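Local coordinates for protein dihydrophenazinedicarboxylate synthase (Burkholderia, PDB 4HMW) that catalyses FMN-dependent oxidations by molecular oxygen in the terminal steps of phenazine biosynthesis, releasing hydrogen peroxide, at residues E29-T32 / L33-W37; G89-L92 / T93-G96; V118-E122 / S123-K127; F130-S133 / V134-A138. All coordinates share one frame; numbering follows the deposited sequence.

Contact 1 of 4, residues E29-T32 / L33-W37; sequences EPIT and LLKRW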
loop_
_atom_site.group_PDB
_atom_site.type_symbol
_atom_site.label_atom_id
_atom_site.label_comp_id
_atom_site.label_asym_id
_atom_site.label_seq_id
_atom_site.Cartn_x
_atom_site.Cartn_y
_atom_site.Cartn_z
ATOM N N GLU B 29 24.150 -0.739 1.874
ATOM C CA GLU B 29 22.990 -1.626 2.080
ATOM C C GLU B 29 21.733 -0.804 2.312
ATOM O O GLU B 29 21.736 0.109 3.118
ATOM C CB GLU B 29 23.202 -2.516 3.319
ATOM C CG GLU B 29 24.394 -3.423 3.255
ATOM C CD GLU B 29 24.052 -4.800 2.753
ATOM O OE1 GLU B 29 22.863 -5.040 2.429
ATOM O OE2 GLU B 29 24.969 -5.657 2.688
ATOM N N PRO B 30 20.645 -1.135 1.636
ATOM C CA PRO B 30 19.441 -0.294 1.790
ATOM C C PRO B 30 18.802 -0.392 3.196
ATOM O O PRO B 30 18.198 0.561 3.684
ATOM C CB PRO B 30 18.517 -0.792 0.688
ATOM C CG PRO B 30 18.971 -2.201 0.410
ATOM C CD PRO B 30 20.462 -2.194 0.621
ATOM N N ILE B 31 18.965 -1.518 3.887
ATOM C CA ILE B 31 18.359 -1.627 5.207
ATOM C C ILE B 31 18.910 -0.563 6.155
ATOM O O ILE B 31 18.190 -0.063 7.029
ATOM C CB ILE B 31 18.557 -3.017 5.810
ATOM C CG1 ILE B 31 17.835 -4.075 4.972
ATOM C CG2 ILE B 31 18.028 -3.056 7.192
ATOM C CD1 ILE B 31 16.323 -3.943 4.948
ATOM N N THR B 32 20.180 -0.198 5.968
ATOM C CA THR B 32 20.788 0.856 6.777
ATOM C C THR B 32 19.990 2.161 6.610
ATOM O O THR B 32 19.723 2.861 7.584
ATOM C CB THR B 32 22.254 1.104 6.352
ATOM O OG1 THR B 32 23.016 -0.096 6.545
ATOM C CG2 THR B 32 22.892 2.246 7.127
ATOM N N LEU B 33 19.599 2.468 5.373
ATOM C CA LEU B 33 18.883 3.707 5.074
ATOM C C LEU B 33 17.438 3.605 5.568
ATOM O O LEU B 33 16.881 4.566 6.087
ATOM C CB LEU B 33 18.928 4.015 3.572
ATOM C CG LEU B 33 18.319 5.339 3.116
ATOM C CD1 LEU B 33 18.963 6.495 3.847
ATOM C CD2 LEU B 33 18.421 5.552 1.596
ATOM N N LEU B 34 16.845 2.423 5.425
ATOM C CA LEU B 34 15.505 2.199 5.964
ATOM C C LEU B 34 15.454 2.501 7.454
ATOM O O LEU B 34 14.556 3.185 7.929
ATOM C CB LEU B 34 15.057 0.760 5.681
ATOM C CG LEU B 34 13.785 0.230 6.336
ATOM C CD1 LEU B 34 12.597 1.065 5.929
ATOM C CD2 LEU B 34 13.602 -1.273 5.948
ATOM N N LYS B 35 16.423 1.992 8.194
ATOM C CA LYS B 35 16.451 2.251 9.624
ATOM C C LYS B 35 16.649 3.718 9.951
ATOM O O LYS B 35 16.071 4.228 10.926
ATOM C CB LYS B 35 17.500 1.399 10.318
ATOM C CG LYS B 35 17.191 -0.094 10.302
ATOM C CD LYS B 35 18.248 -0.887 11.108
ATOM C CE LYS B 35 17.927 -2.350 11.060
ATOM N NZ LYS B 35 19.060 -3.168 11.520
ATOM N N ARG B 36 17.480 4.397 9.163
ATOM C CA ARG B 36 17.725 5.817 9.422
ATOM C C ARG B 36 16.439 6.596 9.212
ATOM O O ARG B 36 16.077 7.456 10.014
ATOM C CB ARG B 36 18.806 6.366 8.492
ATOM C CG ARG B 36 20.227 6.017 8.875
ATOM C CD ARG B 36 21.225 6.746 7.958
ATOM N NE ARG B 36 22.510 6.064 7.968
ATOM C CZ ARG B 36 23.476 6.273 7.088
ATOM N NH1 ARG B 36 23.305 7.166 6.128
ATOM N NH2 ARG B 36 24.618 5.582 7.182
ATOM N N TRP B 37 15.733 6.283 8.111
ATOM C CA TRP B 37 14.503 6.943 7.803
ATOM C C TRP B 37 13.441 6.708 8.871
ATOM O O TRP B 37 12.710 7.649 9.226
ATOM C CB TRP B 37 13.979 6.596 6.387
ATOM C CG TRP B 37 14.585 7.415 5.307
ATOM C CD1 TRP B 37 15.799 8.037 5.326
ATOM C CD2 TRP B 37 13.988 7.743 4.034
ATOM N NE1 TRP B 37 15.981 8.759 4.168
ATOM C CE2 TRP B 37 14.896 8.589 3.351
ATOM C CE3 TRP B 37 12.782 7.429 3.439
ATOM C CZ2 TRP B 37 14.617 9.126 2.083
ATOM C CZ3 TRP B 37 12.512 7.928 2.169
ATOM C CH2 TRP B 37 13.427 8.776 1.506
#
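In one of the two conformers of Ile31, its side chain and that of Leu34 lie side by side and point the same way, the delta methyl CD1 of Ile31 resting 3.9 Å from CD2 of Leu34. The other branch of the isoleucine turns to the next residue along: its CG2 meets CE of Lys35 at 3.9 Å, the two side chains crossing at a slant. With CG2 opposite the backbone N (chi1 -64° for CG1), this conformer has one methyl for each neighbour. Lys35 is extended beyond CG, and that CG passes 3.4 Å from the carbonyl O of Ile31. Thr32 and Arg36 also lie side by side, pointing the same way, CG2 of the threonine 3.8 Å from NH2 of the arginine and slanted to the guanidinium plane. These pairs, three and four residues apart, belong to the first turns of helix 30-43. The carbonyl O of Pro30 takes the N-H of Leu34 at 2.9 Å, nearly straight at 166°, and a weak, bent bond from Leu33 N. Ile31 O accepts from Lys35 N and Thr32 O from Arg36 N. Farther out, NH1 of Arg36 forms a salt bridge with Glu22, which probably helps to orient the guanidinium. Buried residues pack on the sheet: Leu34 on Met185, Ile111 and Ile73, Leu33 on Phe187, with Phe20 of a loop beside it. One turn on, the ring of Trp37 meets Phe20 and Phe187 edge-to-face.

Contact 2 of 4, residues G89-L92 / T93-G96; sequences GREL and TETG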
loop_
_atom_site.group_PDB
_atom_site.type_symbol
_atom_site.label_atom_id
_atom_site.label_comp_id
_atom_site.label_asym_id
_atom_site.label_seq_id
_atom_site.Cartn_x
_atom_site.Cartn_y
_atom_site.Cartn_z
ATOM N N GLY B 89 -1.320 -15.288 3.643
ATOM C CA GLY B 89 -0.479 -16.419 4.017
ATOM C C GLY B 89 -0.510 -17.463 2.905
ATOM O O GLY B 89 0.523 -18.016 2.508
ATOM N N ARG B 90 -1.701 -17.708 2.376
ATOM C CA ARG B 90 -1.839 -18.658 1.281
ATOM C C ARG B 90 -1.118 -18.128 0.050
ATOM O O ARG B 90 -0.426 -18.890 -0.648
ATOM C CB ARG B 90 -3.309 -18.940 1.009
ATOM C CG ARG B 90 -4.014 -19.646 2.188
ATOM C CD ARG B 90 -5.492 -19.985 1.937
ATOM N NE ARG B 90 -6.290 -18.795 1.595
ATOM C CZ ARG B 90 -6.533 -18.400 0.341
ATOM N NH1 ARG B 90 -6.041 -19.101 -0.683
ATOM N NH2 ARG B 90 -7.262 -17.311 0.098
ATOM N N GLU B 91 -1.247 -16.827 -0.218
ATOM C CA GLU B 91 -0.604 -16.267 -1.421
ATOM C C GLU B 91 0.928 -16.320 -1.310
ATOM O O GLU B 91 1.617 -16.647 -2.292
ATOM C CB GLU B 91 -1.134 -14.844 -1.717
ATOM C CG GLU B 91 -2.590 -14.915 -2.246
ATOM C CD GLU B 91 -3.275 -13.595 -2.579
ATOM O OE1 GLU B 91 -2.641 -12.527 -2.513
ATOM O OE2 GLU B 91 -4.491 -13.653 -2.925
ATOM N N LEU B 92 1.464 -15.993 -0.133
ATOM C CA LEU B 92 2.897 -16.093 0.091
ATOM C C LEU B 92 3.401 -17.513 -0.125
ATOM O O LEU B 92 4.464 -17.710 -0.690
ATOM C CB LEU B 92 3.249 -15.651 1.507
ATOM C CG LEU B 92 3.152 -14.129 1.675
ATOM C CD1 LEU B 92 3.300 -13.731 3.143
ATOM C CD2 LEU B 92 4.210 -13.440 0.839
ATOM N N THR B 93 2.647 -18.496 0.337
ATOM C CA THR B 93 3.038 -19.887 0.135
ATOM C C THR B 93 3.029 -20.256 -1.347
ATOM O O THR B 93 3.911 -20.999 -1.810
ATOM C CB THR B 93 2.086 -20.838 0.862
ATOM O OG1 THR B 93 2.090 -20.527 2.255
ATOM C CG2 THR B 93 2.507 -22.284 0.662
ATOM N N GLU B 94 2.030 -19.757 -2.075
ATOM C CA GLU B 94 1.864 -20.073 -3.504
ATOM C C GLU B 94 2.946 -19.461 -4.378
ATOM O O GLU B 94 3.496 -20.118 -5.252
ATOM C CB GLU B 94 0.529 -19.545 -4.042
ATOM C CG GLU B 94 -0.679 -20.285 -3.568
ATOM C CD GLU B 94 -2.018 -19.721 -4.057
ATOM O OE1 GLU B 94 -3.045 -20.421 -3.823
ATOM O OE2 GLU B 94 -2.066 -18.606 -4.648
ATOM N N THR B 95 3.216 -18.174 -4.167
ATOM C CA THR B 95 3.997 -17.417 -5.136
ATOM C C THR B 95 5.259 -16.740 -4.569
ATOM O O THR B 95 6.134 -16.333 -5.338
ATOM C CB THR B 95 3.166 -16.310 -5.797
ATOM O OG1 THR B 95 2.632 -15.444 -4.780
ATOM C CG2 THR B 95 2.043 -16.892 -6.639
ATOM N N GLY B 96 5.334 -16.579 -3.253
ATOM C CA GLY B 96 6.539 -16.053 -2.596
ATOM C C GLY B 96 6.799 -14.548 -2.669
ATOM O O GLY B 96 7.204 -13.936 -1.672
#
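Thr93 turns OG1 beside its own backbone N (chi1 -59°), aiming the hydroxyl back up the helix at the carbonyl of Gly89, four residues earlier. Thr95 has the other setting: OG1 sits between N and the carbonyl carbon (chi1 57°), 2.9 Å from Glu91 O, and is hydrogen-bonded to Ala57 O. The carbonyl O of Gly89 is gripped twice, by Thr93 N at 3.1 Å and by Thr93 OG1 at 3.0 Å, the two donors coming from opposite faces of the carbonyl plane. Glu91 O accepts from Thr95 N. Between these two carbonyls, Arg90 O accepts from Glu94 N, and the extended glutamate chain lays its CG 3.2 Å from that same oxygen. Arg90 NH1 stays 4.5 Å from Glu94 OE1, too far for a salt bridge though the charges may still attract. Glu94 OE2 is hydrogen-bonded to Thr58 OG1, while the buried Glu91 has its OE1 bonded by the hydroxyls of Ser64 and Thr56, which hold the carboxylate from strands of the sheet. The side chain of Glu91 also comes near those of Arg66 and Arg87, two FMN-binding residues, with nearest atoms about 4 Å apart. Gly96 takes positive phi and closes the turn through a weak, bent bond from its N to Leu92 O, with its CA 3.3 Å from the same oxygen. Helix 87-95, which opens with the FMN-binding residues Arg87 and Lys88 and leads into strand 97-104, thus ends at a glycine C-cap turn with positive phi.

Contact 3 of 4, residues V118-E122 / S123-K127; sequences VPLEE and SENDK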
loop_
_atom_site.group_PDB
_atom_site.type_symbol
_atom_site.label_atom_id
_atom_site.label_comp_id
_atom_site.label_asym_id
_atom_site.label_seq_id
_atom_site.Cartn_x
_atom_site.Cartn_y
_atom_site.Cartn_z
ATOM N N VAL B 118 10.168 -14.779 3.791
ATOM C CA VAL B 118 10.772 -16.041 4.221
ATOM C C VAL B 118 10.216 -16.428 5.581
ATOM O O VAL B 118 10.274 -15.657 6.534
ATOM C CB VAL B 118 12.289 -15.890 4.317
ATOM C CG1 VAL B 118 12.955 -17.190 4.805
ATOM C CG2 VAL B 118 12.852 -15.486 2.948
ATOM N N PRO B 119 9.675 -17.641 5.690
ATOM C CA PRO B 119 9.106 -17.987 6.998
ATOM C C PRO B 119 10.182 -18.043 8.070
ATOM O O PRO B 119 11.256 -18.560 7.773
ATOM C CB PRO B 119 8.521 -19.400 6.765
ATOM C CG PRO B 119 8.274 -19.467 5.305
ATOM C CD PRO B 119 9.382 -18.656 4.661
ATOM N N LEU B 120 9.899 -17.555 9.278
ATOM C CA LEU B 120 10.810 -17.705 10.410
ATOM C C LEU B 120 10.806 -19.129 10.970
ATOM O O LEU B 120 9.906 -19.901 10.678
ATOM C CB LEU B 120 10.411 -16.755 11.530
ATOM C CG LEU B 120 10.370 -15.278 11.105
ATOM C CD1 LEU B 120 10.053 -14.395 12.280
ATOM C CD2 LEU B 120 11.675 -14.872 10.528
ATOM N N GLU B 121 11.815 -19.426 11.782
ATOM C CA GLU B 121 11.922 -20.711 12.475
ATOM C C GLU B 121 10.883 -20.786 13.589
ATOM O O GLU B 121 10.377 -19.764 14.033
ATOM C CB GLU B 121 13.328 -20.916 13.061
ATOM C CG GLU B 121 14.452 -20.826 12.038
ATOM C CD GLU B 121 14.339 -21.879 10.938
ATOM O OE1 GLU B 121 14.070 -23.058 11.249
ATOM O OE2 GLU B 121 14.507 -21.517 9.746
ATOM N N GLU B 122 10.574 -21.997 14.056
ATOM C CA GLU B 122 9.517 -22.152 15.042
ATOM C C GLU B 122 9.896 -21.486 16.356
ATOM O O GLU B 122 9.043 -20.920 17.020
ATOM C CB GLU B 122 9.145 -23.625 15.244
ATOM C CG GLU B 122 8.551 -24.331 14.006
ATOM C CD GLU B 122 7.420 -23.551 13.336
ATOM O OE1 GLU B 122 6.813 -22.680 13.996
ATOM O OE2 GLU B 122 7.138 -23.803 12.136
ATOM N N SER B 123 11.169 -21.533 16.733
ATOM C CA SER B 123 11.601 -20.878 17.978
ATOM C C SER B 123 11.386 -19.370 17.901
ATOM O O SER B 123 11.007 -18.737 18.884
ATOM C CB SER B 123 13.074 -21.163 18.273
ATOM O OG SER B 123 13.898 -20.460 17.354
ATOM N N GLU B 124 11.614 -18.790 16.726
ATOM C CA GLU B 124 11.325 -17.372 16.518
ATOM C C GLU B 124 9.821 -17.105 16.617
ATOM O O GLU B 124 9.415 -16.111 17.214
ATOM C CB GLU B 124 11.868 -16.900 15.169
ATOM C CG GLU B 124 13.385 -17.032 15.027
ATOM C CD GLU B 124 13.874 -16.743 13.608
ATOM O OE1 GLU B 124 13.676 -17.577 12.716
ATOM O OE2 GLU B 124 14.451 -15.666 13.367
ATOM N N ASN B 125 9.000 -17.977 16.033
ATOM C CA ASN B 125 7.547 -17.801 16.114
ATOM C C ASN B 125 7.069 -17.865 17.559
ATOM O O ASN B 125 6.183 -17.109 17.963
ATOM C CB ASN B 125 6.815 -18.856 15.296
ATOM C CG ASN B 125 7.085 -18.735 13.822
ATOM O OD1 ASN B 125 7.411 -17.648 13.312
ATOM N ND2 ASN B 125 6.893 -19.834 13.106
ATOM N N ASP B 126 7.654 -18.767 18.340
ATOM C CA ASP B 126 7.248 -18.888 19.732
ATOM C C ASP B 126 7.552 -17.588 20.475
ATOM O O ASP B 126 6.722 -17.096 21.251
ATOM C CB ASP B 126 7.932 -20.081 20.398
ATOM C CG ASP B 126 7.367 -21.419 19.924
ATOM O OD1 ASP B 126 6.203 -21.457 19.472
ATOM O OD2 ASP B 126 8.085 -22.444 20.024
ATOM N N LYS B 127 8.716 -17.003 20.215
ATOM C CA LYS B 127 9.105 -15.775 20.898
ATOM C C LYS B 127 8.137 -14.649 20.550
ATOM O O LYS B 127 7.735 -13.867 21.406
ATOM C CB LYS B 127 10.524 -15.386 20.497
ATOM C CG LYS B 127 11.331 -14.795 21.608
HETATM O O HOH W 1 7.251 -19.151 10.129
#
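The extended Glu124 chain reaches back to the start of its own helix, crossing Leu120 at about a right angle. Its OE1 takes the backbone N-H of Glu121 at 2.8 Å on the anti side of the carboxylate, 22° out of its plane, and CB of Leu120 lies 3.6 Å from that oxygen. Glu121 holds the N-cap position, so this is the N3 side chain bonding the N-cap N-H, one half of a capping box; the OE2 of Glu121 is 5.0 Å from Glu124 OE1. Glu122 and Asn125 cross at a slant, carboxylate and amide planes 65° apart. The N-H of Asn125 ND2 leaves nearly in the amide plane but meets Glu122 OE1 from above the carboxylate, at 3.0 Å. A bend at chi2 of Glu122 (-49°) curls the acid round to it. The same ND2 also donates to a water, which in turn gives a proton to Leu120 O. Arg171 forms salt bridges with Glu122 and Asp126, probably offsetting the acids gathered here. Asn125 OD1 accepts from Gly177 N, and Leu120 is backbone-bonded to Gly177, which fastens this turn from strand 109-119 into helix 122-130 against strand 175-182.

Contact 4 of 4, residues F130-S133 / V134-A138; sequences FGRS and VPMHA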
loop_
_atom_site.group_PDB
_atom_site.type_symbol
_atom_site.label_atom_id
_atom_site.label_comp_id
_atom_site.label_asym_id
_atom_site.label_seq_id
_atom_site.Cartn_x
_atom_site.Cartn_y
_atom_site.Cartn_z
ATOM N N PHE B 130 4.959 -15.085 22.403
ATOM C CA PHE B 130 5.151 -14.742 23.824
ATOM C C PHE B 130 5.137 -13.241 24.085
ATOM O O PHE B 130 4.708 -12.802 25.151
ATOM C CB PHE B 130 6.467 -15.294 24.376
ATOM C CG PHE B 130 6.536 -16.783 24.422
ATOM C CD1 PHE B 130 5.386 -17.556 24.426
ATOM C CD2 PHE B 130 7.775 -17.415 24.461
ATOM C CE1 PHE B 130 5.471 -18.939 24.463
ATOM C CE2 PHE B 130 7.873 -18.792 24.505
ATOM C CZ PHE B 130 6.720 -19.561 24.508
ATOM N N GLY B 131 5.620 -12.448 23.137
ATOM C CA GLY B 131 5.666 -11.017 23.341
ATOM C C GLY B 131 4.330 -10.308 23.201
ATOM O O GLY B 131 4.256 -9.079 23.298
ATOM N N ARG B 132 3.265 -11.065 22.960
ATOM C CA ARG B 132 1.945 -10.461 22.803
ATOM C C ARG B 132 1.099 -10.609 24.074
ATOM O O ARG B 132 1.382 -11.434 24.946
ATOM C CB ARG B 132 1.216 -11.068 21.591
ATOM C CG ARG B 132 2.007 -11.048 20.265
ATOM C CD ARG B 132 2.406 -9.630 19.822
ATOM N NE ARG B 132 1.246 -8.821 19.438
ATOM C CZ ARG B 132 0.743 -8.728 18.201
ATOM N NH1 ARG B 132 1.292 -9.389 17.182
ATOM N NH2 ARG B 132 -0.319 -7.956 17.980
ATOM N N SER B 133 0.049 -9.808 24.166
ATOM C CA SER B 133 -0.801 -9.785 25.342
ATOM C C SER B 133 -1.743 -10.979 25.324
ATOM O O SER B 133 -1.968 -11.588 24.267
ATOM C CB SER B 133 -1.617 -8.492 25.360
ATOM O OG SER B 133 -2.581 -8.493 24.314
ATOM N N VAL B 134 -2.314 -11.307 26.478
ATOM C CA VAL B 134 -3.249 -12.423 26.537
ATOM C C VAL B 134 -4.527 -12.118 25.749
ATOM O O VAL B 134 -5.062 -12.988 25.091
ATOM C CB VAL B 134 -3.596 -12.857 27.989
ATOM C CG1 VAL B 134 -4.630 -13.959 27.969
ATOM C CG2 VAL B 134 -2.365 -13.349 28.726
ATOM N N PRO B 135 -5.016 -10.871 25.787
ATOM C CA PRO B 135 -6.174 -10.587 24.917
ATOM C C PRO B 135 -5.897 -10.781 23.431
ATOM O O PRO B 135 -6.792 -11.212 22.689
ATOM C CB PRO B 135 -6.472 -9.116 25.204
ATOM C CG PRO B 135 -5.969 -8.896 26.573
ATOM C CD PRO B 135 -4.758 -9.776 26.732
ATOM N N MET B 136 -4.693 -10.428 22.989
ATOM C CA MET B 136 -4.296 -10.704 21.613
ATOM C C MET B 136 -4.275 -12.219 21.377
ATOM O O MET B 136 -4.767 -12.693 20.345
ATOM C CB MET B 136 -2.928 -10.067 21.295
ATOM C CG MET B 136 -2.421 -10.379 19.892
ATOM S SD MET B 136 -1.706 -12.059 19.688
ATOM C CE MET B 136 -1.147 -11.908 17.997
ATOM N N HIS B 137 -3.713 -12.975 22.322
ATOM C CA HIS B 137 -3.678 -14.445 22.202
ATOM C C HIS B 137 -5.067 -15.003 22.048
ATOM O O HIS B 137 -5.306 -15.908 21.264
ATOM C CB HIS B 137 -3.106 -15.091 23.464
ATOM C CG HIS B 137 -1.636 -14.912 23.608
ATOM N ND1 HIS B 137 -0.959 -15.225 24.767
ATOM C CD2 HIS B 137 -0.710 -14.446 22.740
ATOM C CE1 HIS B 137 0.324 -14.959 24.604
ATOM N NE2 HIS B 137 0.501 -14.499 23.380
ATOM N N ALA B 138 -5.984 -14.482 22.841
ATOM C CA ALA B 138 -7.327 -15.045 22.880
ATOM C C ALA B 138 -8.044 -14.797 21.544
ATOM O O ALA B 138 -8.694 -15.695 21.005
ATOM C CB ALA B 138 -8.126 -14.463 24.066
#
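Over one face of the Arg132 guanidinium lies the Met136 methyl, CE standing 3.6 Å above the plane toward its rim and just as far from NH1. The His137 ring is likewise met on one face by a backbone oxygen: Ser133 O sits 3.4 Å above it, offset to the rim, while Arg132 O approaches NE2 obliquely. Bends at chi2 and chi3 fold the arginine over the thioether, bringing CB of Arg132 to 3.6 Å from SD of Met136; the methionine, CG opposite its backbone N (chi1 177°), reaches back from the helix to meet it. NE2 of His137 is hydrogen-bonded to Trp129 O, and its ring stacks on that of Trp129, which together fix its rotation. Ser133 is the N-cap: its OG, between N and the carbonyl carbon, accepts from Met136 N at 3.2 Å, and its O takes the N-H of His137 at 3.0 Å. Arg132 probably binds substrate; the nearest atoms of its side chain and a bound FMN are about 6 Å apart, consistent with a place beside the substrate site. Ser140, another probable substrate residue, gives its hydroxyl to Met136 O, and Arg194 of the second subunit packs on Ser133, Pro135 and Met136. The turn joins helix 122-130 to helix 134-142, whose Val134 and Ala138 lean on Leu163 and Leu162 of helix 152-165.

The four contacts follow one another along the chain, each formed within one turn or helix end: contact 1 at the start of helix 30-43, contact 2 at the end of helix 87-95, contact 3 at the entry to helix 122-130, contact 4 at the entry to helix 134-142. Contacts 3 and 4 adjoin in sequence, their centres 16 Å apart; contacts 2 and 3 are 17 Å apart between centres, with nearest atoms about 6 Å. Contact 1 stands off, 24 to 30 Å between centres. Contacts 1 to 3 lie on helices that touch or bond the antiparallel sheet of this FMN-binding fold, while contact 4 places Arg132, probably a substrate-binding residue, near the flavin, its neighbours meeting the second subunit.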